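Local coordinates for FAA hydrolase family protein (Pseudomonas aeruginosa, PDB 6J5Y), which probably hydrolyses fumarylpyruvate to fumarate and pyruvate, as a member of the fumarylacetoacetate hydrolase superfamily, and holds manganese and pyruvate together in its active site, at residues N78-I83 with V207-R212; V110-T115 with E214-A219; G30-A35 with L176-A181; H104-A109 with G143-A148. All blocks are in the same frame, centred on the assembly; numbering follows the deposited sequence.

Interaction 1: residues N78-I83 with V207-R212; sequences NYHYEI and VGAVER. With MN (manganese (II) ion), chain C; PYR (pyruvic acid), chain B.
H80 and Y81 both turn a ring face to the backbone of G208, and the dense part of the contact is built there. The carbonyl carbon of G208 lies over the centre of the imidazole of H80, 3.5 Å above its plane, while its CA makes a CH-pi contact with the same face. Y81 holds CG between its backbone N and carbonyl carbon (chi1 58°), and its ring has G208 N 3.2 Å above it, offset toward the rim. The Y81 hydroxyl is hydrogen-bonded to G206 O. The two segments run roughly antiparallel, with V210 N bonded to Y79 O at 2.9 Å; Y81 N to G208 O, at 3.2 Å, is a looser link. The segment 207-212 thus adds a short, weakly bonded edge strand to strand 79-89, which a few residues on reaches the metal site: OE1 of E82 binds manganese at 2.2 Å, while its OE2 forms a salt bridge with R117. Packing thins toward solvent, where exposed A209 brings CB only to 3.7 Å from OD1 of N78, which accepts a weak hydrogen bond from NE2 of H80. A water joins Y79 N, 2.7 Å away, to V210 O.

Interaction 2: residues V110-T115 with E214-A219; sequences VGLDMT and ERMLGA. With MN (manganese (II) ion), chain C.
M216 meets two side chains of the other strand: its CE comes 4.3 Å from CE of M114, and its SD 4.4 Å from CD1 of L112. Farther along, CG1 of V110 lies 4.2 Å from C of G218. No hydrogen bond crosses, so this is a buried, apolar contact between strands whose short axes approach to 7.1 Å at 139°. One step outward, D113 lies between L112 and M114 in the chain but makes no contact with 214-219. Its OD2 binds manganese at 2.2 Å, alongside E82 and E84. K54 and K134 hold the carboxylate from OD1 and OD2 respectively, and T115 OG1 donates to D113 O over 2.9 Å, from above the carbonyl plane. The contact therefore backs one metal-binding strand with a second sheet: 105-116 runs between strands 79-89 and 140-147, whereas 215-220 pairs with 158-163 and 225-231, from which V163, V228 and V230 also touch M216.

Interaction 3: residues G30-A35 with L176-A181; sequences GRNYAA and LIWSVA. With PYR (pyruvic acid), chain B.
N32 and W178 are joined by a reciprocal pair of hydrogen bonds. OD1 of N32 accepts W178 N at 2.9 Å in a nearly straight bond (170°), and its ND2 donates to W178 O at 3.0 Å, more bent at 149°. The carboxamide is thus read on both its polar atoms by the backbone of a single residue, which fixes its flip. ND2 has a second acceptor in T201 O, so this buried amide is held from two parts of the chain. The main chain of N32 adds a third bond across the contact, its O accepting I177 N at 2.8 Å, with the donor above the carbonyl plane.

Apolar contacts flank these bonds. CD2 of L176 presses close to Y33, 3.3 Å from CE1 and equally near CZ and OH, the two side chains crossing obliquely. I177 reaches past the amide and sets CD1 3.6 Å from R31 O.

A ligand bond completes the set: R31, in a left-handed backbone conformation, gives its N to pyruvate OXT at 2.8 Å. Its side chain makes a cation-pi contact with F42.

Two loops meet here just ahead of their helices, with Y33 the N-cap of helix 34-39 and S179 that of helix 180-190, which touches strand 105-116 through V180.

Interaction 4: residues H104-A109 with G143-A148; sequences HVWGYA and GPLYPA
A classic beta bulge, in which W106 and G107 both face A88 of strand 79-89, lies at the start of this contact. On its other side the bulged strand 105-116 pairs antiparallel with strand 140-147, so it runs between two neighbours in the mixed sheet. Y108 and Y146 form the hydrogen-bonded pair: Y108 N reaches Y146 O at 2.9 Å and Y146 N reaches Y108 O at 2.6 Å. Beyond the non-hydrogen-bonded pair of G107 and P147, A148 N donates to W106 O at 3.1 Å from above the carbonyl plane. P147 is the N-cap of helix 148-151, so that bond ties the first turn of the helix to the bulge.

L145 works with both of its branches. Its CG is anti to the backbone N (chi1 -171°); of the two methyls beyond it, CD1 lies 3.4 Å from Y108 O, while CD2 meets the indole of W106 at CE3. The methyl of A109 sits tightly against the opposing backbone, its CB 3.3 Å from P144 O. Y108 and Y146 share one side of the sheet: the hydroxyl of Y108 is hydrogen-bonded to H153, and the ring of Y146 stacks on H15. Exposed W106 lies side by side with P147, whose CB stands over the face of the six-membered ring, 4.3 Å from its centroid, while CG comes to 3.8 Å from CH2.

In the fold
Strand 105-116 connects three of the contacts. Interaction 4 pairs its beginning with 140-147, and interaction 2 follows through a probable hydrogen bond of 2.9 Å from G143 N to V110 O. Interaction 1 joins from the neighbouring strand 79-89, its centre about 8 Å from that of interaction 2, with E82 O 2.9 Å from D113 N in a probable hydrogen bond. That pairing brings together two manganese ligands. Interaction 3 lies about 20 Å from interaction 1, centre to centre, yet meets it at pyruvate, which binds the metal as well as R31 N. It also touches interaction 4, V180 CG1 packing 3.9 Å from V105 CG2. An active site here draws on segments distant in sequence.

Interaction 1: residues N78-I83 with V207-R212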
loop_
_atom_site.group_PDB
_atom_site.type_symbol
_atom_site.label_atom_id
_atom_site.label_comp_id
_atom_site.label_asym_id
_atom_site.label_seq_id
_atom_site.Cartn_x
_atom_site.Cartn_y
_atom_site.Cartn_z
ATOM N N ASN A 78 -10.138 -16.567 -0.896
ATOM C CA ASN A 78 -10.678 -15.293 -0.348
ATOM C C ASN A 78 -9.647 -14.199 -0.563
ATOM O O ASN A 78 -8.886 -13.909 0.391
ATOM C CB ASN A 78 -11.028 -15.426 1.134
ATOM C CG ASN A 78 -11.865 -14.293 1.676
ATOM O OD1 ASN A 78 -12.266 -13.401 0.943
ATOM N ND2 ASN A 78 -12.142 -14.329 2.971
ATOM N N TYR A 79 -9.629 -13.649 -1.772
ATOM C CA TYR A 79 -8.569 -12.746 -2.277
ATOM C C TYR A 79 -9.139 -11.330 -2.221
ATOM O O TYR A 79 -10.023 -11.016 -3.056
ATOM C CB TYR A 79 -8.111 -13.234 -3.651
ATOM C CG TYR A 79 -7.119 -12.377 -4.403
ATOM C CD1 TYR A 79 -5.920 -11.984 -3.834
ATOM C CD2 TYR A 79 -7.348 -12.021 -5.726
ATOM C CE1 TYR A 79 -5.008 -11.215 -4.537
ATOM C CE2 TYR A 79 -6.433 -11.279 -6.454
ATOM C CZ TYR A 79 -5.246 -10.891 -5.857
ATOM O OH TYR A 79 -4.350 -10.127 -6.547
ATOM N N HIS A 80 -8.605 -10.499 -1.312
ATOM C CA HIS A 80 -9.118 -9.146 -0.991
ATOM C C HIS A 80 -8.297 -8.032 -1.637
ATOM O O HIS A 80 -7.047 -8.068 -1.615
ATOM C CB HIS A 80 -9.216 -8.914 0.513
ATOM C CG HIS A 80 -10.426 -9.540 1.117
ATOM N ND1 HIS A 80 -11.136 -8.930 2.138
ATOM C CD2 HIS A 80 -11.075 -10.686 0.827
ATOM C CE1 HIS A 80 -12.160 -9.703 2.485
ATOM N NE2 HIS A 80 -12.156 -10.775 1.682
ATOM N N TYR A 81 -9.019 -7.053 -2.181
ATOM C CA TYR A 81 -8.486 -5.719 -2.542
ATOM C C TYR A 81 -8.429 -4.893 -1.257
ATOM O O TYR A 81 -9.223 -5.181 -0.332
ATOM C CB TYR A 81 -9.370 -5.021 -3.574
ATOM C CG TYR A 81 -10.792 -4.838 -3.115
ATOM C CD1 TYR A 81 -11.143 -3.795 -2.272
ATOM C CD2 TYR A 81 -11.771 -5.747 -3.465
ATOM C CE1 TYR A 81 -12.438 -3.652 -1.804
ATOM C CE2 TYR A 81 -13.082 -5.588 -3.039
ATOM C CZ TYR A 81 -13.418 -4.540 -2.205
ATOM O OH TYR A 81 -14.702 -4.395 -1.758
ATOM N N GLU A 82 -7.487 -3.948 -1.204
ATOM C CA GLU A 82 -7.408 -2.877 -0.174
ATOM C C GLU A 82 -6.763 -1.637 -0.798
ATOM O O GLU A 82 -5.524 -1.709 -1.027
ATOM C CB GLU A 82 -6.509 -3.309 0.988
ATOM C CG GLU A 82 -6.966 -4.522 1.781
ATOM C CD GLU A 82 -6.168 -4.766 3.056
ATOM O OE1 GLU A 82 -5.206 -4.041 3.292
ATOM O OE2 GLU A 82 -6.484 -5.709 3.790
ATOM N N ILE A 83 -7.509 -0.544 -1.056
ATOM C CA ILE A 83 -6.912 0.696 -1.645
ATOM C C ILE A 83 -6.147 1.431 -0.539
ATOM O O ILE A 83 -6.628 1.428 0.618
ATOM C CB ILE A 83 -7.974 1.575 -2.337
ATOM C CG1 ILE A 83 -7.341 2.562 -3.313
ATOM C CG2 ILE A 83 -8.867 2.281 -1.339
ATOM C CD1 ILE A 83 -6.590 1.904 -4.448
ATOM N N VAL A 207 -13.436 -3.193 2.333
ATOM C CA VAL A 207 -12.596 -4.281 1.749
ATOM C C VAL A 207 -13.492 -5.488 1.461
ATOM O O VAL A 207 -14.471 -5.706 2.181
ATOM C CB VAL A 207 -11.434 -4.698 2.665
ATOM C CG1 VAL A 207 -10.557 -3.522 3.061
ATOM C CG2 VAL A 207 -11.939 -5.438 3.896
ATOM N N GLY A 208 -13.098 -6.294 0.484
ATOM C CA GLY A 208 -13.897 -7.429 0.012
ATOM C C GLY A 208 -13.107 -8.308 -0.923
ATOM O O GLY A 208 -11.982 -7.884 -1.405
ATOM N N ALA A 209 -13.681 -9.481 -1.172
ATOM C CA ALA A 209 -13.189 -10.489 -2.116
ATOM C C ALA A 209 -13.340 -9.950 -3.538
ATOM O O ALA A 209 -14.167 -9.070 -3.831
ATOM C CB ALA A 209 -13.897 -11.813 -1.932
ATOM N N VAL A 210 -12.497 -10.456 -4.395
ATOM C CA VAL A 210 -12.525 -10.136 -5.834
ATOM C C VAL A 210 -12.358 -11.498 -6.512
ATOM O O VAL A 210 -11.695 -12.360 -5.896
ATOM C CB VAL A 210 -11.442 -9.068 -6.082
ATOM C CG1 VAL A 210 -10.068 -9.639 -6.353
ATOM C CG2 VAL A 210 -11.846 -8.070 -7.138
ATOM N N GLU A 211 -13.032 -11.728 -7.640
ATOM C CA GLU A 211 -12.991 -13.023 -8.357
ATOM C C GLU A 211 -12.379 -12.800 -9.741
ATOM O O GLU A 211 -12.285 -11.628 -10.191
ATOM C CB GLU A 211 -14.385 -13.655 -8.384
ATOM C CG GLU A 211 -15.422 -12.909 -9.210
ATOM C CD GLU A 211 -16.749 -13.657 -9.320
ATOM O OE1 GLU A 211 -17.754 -13.042 -9.703
ATOM O OE2 GLU A 211 -16.764 -14.863 -9.038
ATOM N N ARG A 212 -11.916 -13.864 -10.376
ATOM C CA ARG A 212 -11.280 -13.756 -11.715
ATOM C C ARG A 212 -12.260 -13.085 -12.677
ATOM O O ARG A 212 -13.462 -13.448 -12.671
ATOM C CB ARG A 212 -10.847 -15.112 -12.276
ATOM C CG ARG A 212 -10.054 -15.966 -11.298
ATOM C CD ARG A 212 -10.833 -17.197 -10.895
ATOM N NE ARG A 212 -10.292 -18.383 -11.528
ATOM C CZ ARG A 212 -10.938 -19.536 -11.674
ATOM N NH1 ARG A 212 -12.184 -19.682 -11.249
ATOM N NH2 ARG A 212 -10.321 -20.549 -12.254
HETATM MN MN MN C . -3.518 -2.925 4.073
HETATM C C PYR B . -4.969 -2.819 6.648
HETATM O O PYR B . -4.693 -2.106 5.661
HETATM O OXT PYR B . -5.738 -2.428 7.557
HETATM C CA PYR B . -4.365 -3.979 6.718
HETATM O O3 PYR B . -3.539 -4.249 5.837
HETATM C CB PYR B . -4.567 -4.997 7.801
HETATM O O HOH W 1 -11.501 -14.162 -3.719
HETATM O O HOH W 2 -1.720 -1.970 4.809
#

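Interaction 2: residues V110-T115 with E214-A219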
loop_
_atom_site.group_PDB
_atom_site.type_symbol
_atom_site.label_atom_id
_atom_site.label_comp_id
_atom_site.label_asym_id
_atom_site.label_seq_id
_atom_site.Cartn_x
_atom_site.Cartn_y
_atom_site.Cartn_z
ATOM N N VAL A 110 -1.040 5.843 -5.553
ATOM C CA VAL A 110 -2.185 4.947 -5.240
ATOM C C VAL A 110 -1.660 3.510 -5.183
ATOM O O VAL A 110 -0.975 3.119 -6.126
ATOM C CB VAL A 110 -3.284 5.065 -6.309
ATOM C CG1 VAL A 110 -4.522 4.274 -5.904
ATOM C CG2 VAL A 110 -3.603 6.521 -6.618
ATOM N N GLY A 111 -2.000 2.751 -4.138
ATOM C CA GLY A 111 -1.582 1.352 -4.017
ATOM C C GLY A 111 -2.721 0.430 -3.646
ATOM O O GLY A 111 -3.722 0.905 -3.110
ATOM N N LEU A 112 -2.522 -0.859 -3.901
ATOM C CA LEU A 112 -3.416 -1.953 -3.472
ATOM C C LEU A 112 -2.611 -2.930 -2.610
ATOM O O LEU A 112 -1.585 -3.476 -3.078
ATOM C CB LEU A 112 -3.978 -2.661 -4.702
ATOM C CG LEU A 112 -5.186 -2.012 -5.364
ATOM C CD1 LEU A 112 -5.387 -2.582 -6.757
ATOM C CD2 LEU A 112 -6.434 -2.231 -4.508
ATOM N N ASP A 113 -3.081 -3.147 -1.391
ATOM C CA ASP A 113 -2.514 -4.164 -0.490
ATOM C C ASP A 113 -3.320 -5.437 -0.734
ATOM O O ASP A 113 -4.239 -5.744 0.076
ATOM C CB ASP A 113 -2.488 -3.631 0.944
ATOM C CG ASP A 113 -2.051 -4.681 1.942
ATOM O OD1 ASP A 113 -1.488 -5.715 1.494
ATOM O OD2 ASP A 113 -2.287 -4.475 3.156
ATOM N N MET A 114 -2.994 -6.159 -1.806
ATOM C CA MET A 114 -3.762 -7.370 -2.191
ATOM C C MET A 114 -3.465 -8.451 -1.132
ATOM O O MET A 114 -2.367 -8.453 -0.534
ATOM C CB MET A 114 -3.435 -7.829 -3.616
ATOM C CG MET A 114 -3.740 -6.760 -4.674
ATOM S SD MET A 114 -5.480 -6.220 -4.648
ATOM C CE MET A 114 -6.331 -7.786 -4.856
ATOM N N THR A 115 -4.471 -9.225 -0.750
ATOM C CA THR A 115 -4.434 -9.989 0.524
ATOM C C THR A 115 -5.052 -11.373 0.306
ATOM O O THR A 115 -6.141 -11.409 -0.235
ATOM C CB THR A 115 -5.179 -9.225 1.630
ATOM O OG1 THR A 115 -4.507 -7.979 1.842
ATOM C CG2 THR A 115 -5.237 -9.979 2.937
ATOM N N GLU A 214 -13.089 -9.890 -12.758
ATOM C CA GLU A 214 -13.485 -8.580 -12.181
ATOM C C GLU A 214 -12.361 -7.553 -12.341
ATOM O O GLU A 214 -11.170 -7.918 -12.200
ATOM C CB GLU A 214 -13.802 -8.662 -10.685
ATOM C CG GLU A 214 -15.020 -9.498 -10.380
ATOM C CD GLU A 214 -15.549 -9.324 -8.967
ATOM O OE1 GLU A 214 -14.812 -9.631 -8.017
ATOM O OE2 GLU A 214 -16.711 -8.876 -8.828
ATOM N N ARG A 215 -12.763 -6.296 -12.505
ATOM C CA ARG A 215 -11.888 -5.125 -12.733
ATOM C C ARG A 215 -12.005 -4.218 -11.511
ATOM O O ARG A 215 -13.140 -4.004 -11.048
ATOM C CB ARG A 215 -12.341 -4.391 -13.998
ATOM C CG ARG A 215 -11.232 -4.034 -14.979
ATOM C CD ARG A 215 -11.812 -3.796 -16.363
ATOM N NE ARG A 215 -12.166 -2.407 -16.634
ATOM C CZ ARG A 215 -13.157 -2.010 -17.427
ATOM N NH1 ARG A 215 -13.371 -0.720 -17.621
ATOM N NH2 ARG A 215 -13.956 -2.891 -18.005
ATOM N N MET A 216 -10.884 -3.682 -11.038
ATOM C CA MET A 216 -10.808 -2.737 -9.897
ATOM C C MET A 216 -10.310 -1.400 -10.442
ATOM O O MET A 216 -9.441 -1.436 -11.337
ATOM C CB MET A 216 -9.814 -3.220 -8.837
ATOM C CG MET A 216 -10.300 -4.393 -8.004
ATOM S SD MET A 216 -8.933 -5.156 -7.067
ATOM C CE MET A 216 -8.098 -6.086 -8.350
ATOM N N LEU A 217 -10.809 -0.277 -9.908
ATOM C CA LEU A 217 -10.217 1.061 -10.171
ATOM C C LEU A 217 -10.120 1.821 -8.844
ATOM O O LEU A 217 -11.146 2.131 -8.243
ATOM C CB LEU A 217 -11.061 1.799 -11.207
ATOM C CG LEU A 217 -10.445 3.071 -11.789
ATOM C CD1 LEU A 217 -9.244 2.749 -12.663
ATOM C CD2 LEU A 217 -11.493 3.856 -12.566
ATOM N N GLY A 218 -8.902 2.074 -8.400
ATOM C CA GLY A 218 -8.634 2.918 -7.239
ATOM C C GLY A 218 -8.269 4.310 -7.688
ATOM O O GLY A 218 -7.794 4.465 -8.806
ATOM N N ALA A 219 -8.501 5.290 -6.835
ATOM C CA ALA A 219 -8.084 6.668 -7.102
ATOM C C ALA A 219 -7.841 7.376 -5.776
ATOM O O ALA A 219 -8.498 7.059 -4.774
ATOM C CB ALA A 219 -9.106 7.333 -7.970
HETATM MN MN MN C . -3.518 -2.925 4.073
HETATM O O HOH W 2 -1.720 -1.970 4.809
#

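Interaction 3: residues G30-A35 with L176-A181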
loop_
_atom_site.group_PDB
_atom_site.type_symbol
_atom_site.label_atom_id
_atom_site.label_comp_id
_atom_site.label_asym_id
_atom_site.label_seq_id
_atom_site.Cartn_x
_atom_site.Cartn_y
_atom_site.Cartn_z
ATOM N N GLY A 30 -1.381 -1.629 9.315
ATOM C CA GLY A 30 -2.647 -2.356 9.486
ATOM C C GLY A 30 -3.575 -1.641 10.451
ATOM O O GLY A 30 -3.083 -1.050 11.458
ATOM N N ARG A 31 -4.865 -1.660 10.129
ATOM C CA ARG A 31 -5.976 -1.094 10.945
ATOM C C ARG A 31 -5.721 0.395 11.184
ATOM O O ARG A 31 -5.699 0.821 12.368
ATOM C CB ARG A 31 -6.130 -1.869 12.264
ATOM C CG ARG A 31 -6.705 -3.265 12.080
ATOM C CD ARG A 31 -6.802 -4.078 13.365
ATOM N NE ARG A 31 -6.662 -5.488 13.044
ATOM C CZ ARG A 31 -6.168 -6.415 13.849
ATOM N NH1 ARG A 31 -5.765 -6.098 15.066
ATOM N NH2 ARG A 31 -6.080 -7.666 13.427
ATOM N N ASN A 32 -5.510 1.175 10.115
ATOM C CA ASN A 32 -5.191 2.616 10.253
ATOM C C ASN A 32 -6.383 3.505 9.901
ATOM O O ASN A 32 -6.179 4.706 9.791
ATOM C CB ASN A 32 -3.990 3.038 9.401
ATOM C CG ASN A 32 -3.220 4.180 10.021
ATOM O OD1 ASN A 32 -3.415 4.500 11.194
ATOM N ND2 ASN A 32 -2.300 4.755 9.257
ATOM N N TYR A 33 -7.578 2.940 9.747
ATOM C CA TYR A 33 -8.836 3.700 9.575
ATOM C C TYR A 33 -9.818 3.102 10.577
ATOM O O TYR A 33 -9.999 1.880 10.518
ATOM C CB TYR A 33 -9.361 3.609 8.140
ATOM C CG TYR A 33 -8.582 4.366 7.087
ATOM C CD1 TYR A 33 -7.434 3.831 6.528
ATOM C CD2 TYR A 33 -9.015 5.591 6.604
ATOM C CE1 TYR A 33 -6.736 4.489 5.529
ATOM C CE2 TYR A 33 -8.327 6.263 5.601
ATOM C CZ TYR A 33 -7.174 5.711 5.065
ATOM O OH TYR A 33 -6.456 6.359 4.092
ATOM N N ALA A 34 -10.389 3.921 11.456
ATOM C CA ALA A 34 -11.259 3.458 12.565
ATOM C C ALA A 34 -12.391 2.604 11.991
ATOM O O ALA A 34 -12.620 1.503 12.511
ATOM C CB ALA A 34 -11.785 4.645 13.351
ATOM N N ALA A 35 -13.033 3.061 10.909
ATOM C CA ALA A 35 -14.196 2.373 10.289
ATOM C C ALA A 35 -13.763 0.980 9.823
ATOM O O ALA A 35 -14.516 0.023 10.056
ATOM C CB ALA A 35 -14.782 3.208 9.171
ATOM N N LEU A 176 -6.943 8.760 8.566
ATOM C CA LEU A 176 -5.821 7.898 9.033
ATOM C C LEU A 176 -5.700 8.088 10.546
ATOM O O LEU A 176 -5.706 9.266 10.971
ATOM C CB LEU A 176 -4.506 8.296 8.348
ATOM C CG LEU A 176 -4.352 7.927 6.868
ATOM C CD1 LEU A 176 -3.063 8.527 6.304
ATOM C CD2 LEU A 176 -4.351 6.423 6.673
ATOM N N ILE A 177 -5.592 7.003 11.316
ATOM C CA ILE A 177 -5.430 7.080 12.798
ATOM C C ILE A 177 -4.030 7.634 13.074
ATOM O O ILE A 177 -3.916 8.646 13.781
ATOM C CB ILE A 177 -5.679 5.732 13.501
ATOM C CG1 ILE A 177 -7.110 5.219 13.279
ATOM C CG2 ILE A 177 -5.348 5.856 14.980
ATOM C CD1 ILE A 177 -7.333 3.753 13.650
ATOM N N TRP A 178 -3.004 7.007 12.511
ATOM C CA TRP A 178 -1.647 7.596 12.387
ATOM C C TRP A 178 -1.514 8.218 10.996
ATOM O O TRP A 178 -1.430 7.487 10.025
ATOM C CB TRP A 178 -0.551 6.562 12.665
ATOM C CG TRP A 178 -0.493 6.101 14.090
ATOM C CD1 TRP A 178 -1.023 6.700 15.202
ATOM C CD2 TRP A 178 0.184 4.930 14.557
ATOM N NE1 TRP A 178 -0.724 5.979 16.323
ATOM C CE2 TRP A 178 -0.003 4.876 15.960
ATOM C CE3 TRP A 178 0.916 3.922 13.925
ATOM C CZ2 TRP A 178 0.539 3.855 16.739
ATOM C CZ3 TRP A 178 1.453 2.918 14.698
ATOM C CH2 TRP A 178 1.244 2.878 16.078
ATOM N N SER A 179 -1.520 9.545 10.929
ATOM C CA SER A 179 -1.247 10.340 9.705
ATOM C C SER A 179 0.061 9.866 9.060
ATOM O O SER A 179 0.844 9.160 9.723
ATOM C CB SER A 179 -1.163 11.806 10.069
ATOM O OG SER A 179 -0.022 12.048 10.900
ATOM N N VAL A 180 0.347 10.314 7.842
ATOM C CA VAL A 180 1.638 10.026 7.171
ATOM C C VAL A 180 2.772 10.367 8.142
ATOM O O VAL A 180 3.708 9.543 8.292
ATOM C CB VAL A 180 1.764 10.779 5.834
ATOM C CG1 VAL A 180 3.189 10.692 5.304
ATOM C CG2 VAL A 180 0.772 10.245 4.807
ATOM N N ALA A 181 2.721 11.550 8.753
ATOM C CA ALA A 181 3.782 12.095 9.631
ATOM C C ALA A 181 3.991 11.185 10.840
ATOM O O ALA A 181 5.122 10.888 11.164
ATOM C CB ALA A 181 3.415 13.499 10.074
HETATM C C PYR B . -4.969 -2.819 6.648
HETATM O O PYR B . -4.693 -2.106 5.661
HETATM O OXT PYR B . -5.738 -2.428 7.557
HETATM C CA PYR B . -4.365 -3.979 6.718
HETATM O O3 PYR B . -3.539 -4.249 5.837
HETATM C CB PYR B . -4.567 -4.997 7.801
#

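Interaction 4: residues H104-A109 with G143-A148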
loop_
_atom_site.group_PDB
_atom_site.type_symbol
_atom_site.label_atom_id
_atom_site.label_comp_id
_atom_site.label_asym_id
_atom_site.label_seq_id
_atom_site.Cartn_x
_atom_site.Cartn_y
_atom_site.Cartn_z
ATOM N N HIS A 104 10.540 13.804 5.026
ATOM C CA HIS A 104 11.267 12.578 4.574
ATOM C C HIS A 104 10.534 11.921 3.399
ATOM O O HIS A 104 11.114 11.008 2.784
ATOM C CB HIS A 104 11.477 11.607 5.748
ATOM C CG HIS A 104 12.450 12.174 6.726
ATOM N ND1 HIS A 104 13.718 11.641 6.922
ATOM C CD2 HIS A 104 12.375 13.291 7.491
ATOM C CE1 HIS A 104 14.367 12.385 7.809
ATOM N NE2 HIS A 104 13.565 13.415 8.166
ATOM N N VAL A 105 9.310 12.356 3.102
ATOM C CA VAL A 105 8.462 11.726 2.053
ATOM C C VAL A 105 8.714 12.462 0.746
ATOM O O VAL A 105 8.272 13.614 0.626
ATOM C CB VAL A 105 6.979 11.721 2.439
ATOM C CG1 VAL A 105 6.114 11.146 1.335
ATOM C CG2 VAL A 105 6.749 10.965 3.738
ATOM N N TRP A 106 9.360 11.783 -0.197
ATOM C CA TRP A 106 9.673 12.311 -1.546
ATOM C C TRP A 106 8.407 12.413 -2.411
ATOM O O TRP A 106 8.410 13.231 -3.375
ATOM C CB TRP A 106 10.698 11.420 -2.238
ATOM C CG TRP A 106 11.274 12.105 -3.430
ATOM C CD1 TRP A 106 12.311 12.983 -3.437
ATOM C CD2 TRP A 106 10.819 12.001 -4.790
ATOM N NE1 TRP A 106 12.543 13.427 -4.710
ATOM C CE2 TRP A 106 11.635 12.853 -5.560
ATOM C CE3 TRP A 106 9.809 11.285 -5.431
ATOM C CZ2 TRP A 106 11.478 12.993 -6.935
ATOM C CZ3 TRP A 106 9.654 11.422 -6.793
ATOM C CH2 TRP A 106 10.486 12.258 -7.534
ATOM N N GLY A 107 7.408 11.561 -2.184
ATOM C CA GLY A 107 6.257 11.466 -3.103
ATOM C C GLY A 107 5.189 10.507 -2.625
ATOM O O GLY A 107 5.382 9.883 -1.547
ATOM N N TYR A 108 4.097 10.412 -3.389
ATOM C CA TYR A 108 2.855 9.673 -3.037
ATOM C C TYR A 108 2.338 8.944 -4.283
ATOM O O TYR A 108 2.634 9.363 -5.423
ATOM C CB TYR A 108 1.804 10.624 -2.452
ATOM C CG TYR A 108 2.218 11.366 -1.210
ATOM C CD1 TYR A 108 2.949 12.542 -1.295
ATOM C CD2 TYR A 108 1.852 10.929 0.060
ATOM C CE1 TYR A 108 3.332 13.248 -0.172
ATOM C CE2 TYR A 108 2.242 11.625 1.197
ATOM C CZ TYR A 108 2.973 12.796 1.086
ATOM O OH TYR A 108 3.409 13.491 2.195
ATOM N N ALA A 109 1.684 7.792 -4.090
ATOM C CA ALA A 109 1.067 7.016 -5.186
ATOM C C ALA A 109 -0.170 6.283 -4.655
ATOM O O ALA A 109 -0.335 6.185 -3.436
ATOM C CB ALA A 109 2.095 6.085 -5.771
ATOM N N GLY A 143 0.427 2.758 -8.618
ATOM C CA GLY A 143 0.416 3.706 -9.739
ATOM C C GLY A 143 1.728 4.476 -9.826
ATOM O O GLY A 143 2.625 4.283 -9.002
ATOM N N PRO A 144 1.838 5.408 -10.797
ATOM C CA PRO A 144 2.942 6.360 -10.848
ATOM C C PRO A 144 3.139 7.149 -9.546
ATOM O O PRO A 144 2.198 7.395 -8.806
ATOM C CB PRO A 144 2.598 7.298 -12.017
ATOM C CG PRO A 144 1.172 6.987 -12.387
ATOM C CD PRO A 144 0.908 5.577 -11.922
ATOM N N LEU A 145 4.389 7.484 -9.268
ATOM C CA LEU A 145 4.770 8.214 -8.042
ATOM C C LEU A 145 4.648 9.717 -8.304
ATOM O O LEU A 145 5.305 10.204 -9.223
ATOM C CB LEU A 145 6.189 7.814 -7.646
ATOM C CG LEU A 145 6.643 8.313 -6.279
ATOM C CD1 LEU A 145 5.690 7.878 -5.179
ATOM C CD2 LEU A 145 8.050 7.825 -5.994
ATOM N N TYR A 146 3.846 10.428 -7.511
ATOM C CA TYR A 146 3.711 11.908 -7.641
ATOM C C TYR A 146 4.657 12.600 -6.665
ATOM O O TYR A 146 4.512 12.443 -5.448
ATOM C CB TYR A 146 2.264 12.345 -7.410
ATOM C CG TYR A 146 1.343 12.019 -8.563
ATOM C CD1 TYR A 146 0.992 10.714 -8.848
ATOM C CD2 TYR A 146 0.812 13.023 -9.360
ATOM C CE1 TYR A 146 0.148 10.406 -9.898
ATOM C CE2 TYR A 146 -0.047 12.737 -10.409
ATOM C CZ TYR A 146 -0.361 11.421 -10.687
ATOM O OH TYR A 146 -1.179 11.131 -11.729
ATOM N N PRO A 147 5.649 13.390 -7.140
ATOM C CA PRO A 147 6.530 14.121 -6.224
ATOM C C PRO A 147 5.787 15.133 -5.341
ATOM O O PRO A 147 4.916 15.856 -5.855
ATOM C CB PRO A 147 7.503 14.878 -7.135
ATOM C CG PRO A 147 7.400 14.191 -8.483
ATOM C CD PRO A 147 6.024 13.568 -8.550
ATOM N N ALA A 148 6.174 15.217 -4.059
ATOM C CA ALA A 148 5.696 16.263 -3.127
ATOM C C ALA A 148 6.141 17.645 -3.647
ATOM O O ALA A 148 5.498 18.647 -3.299
ATOM C CB ALA A 148 6.171 15.958 -1.729
#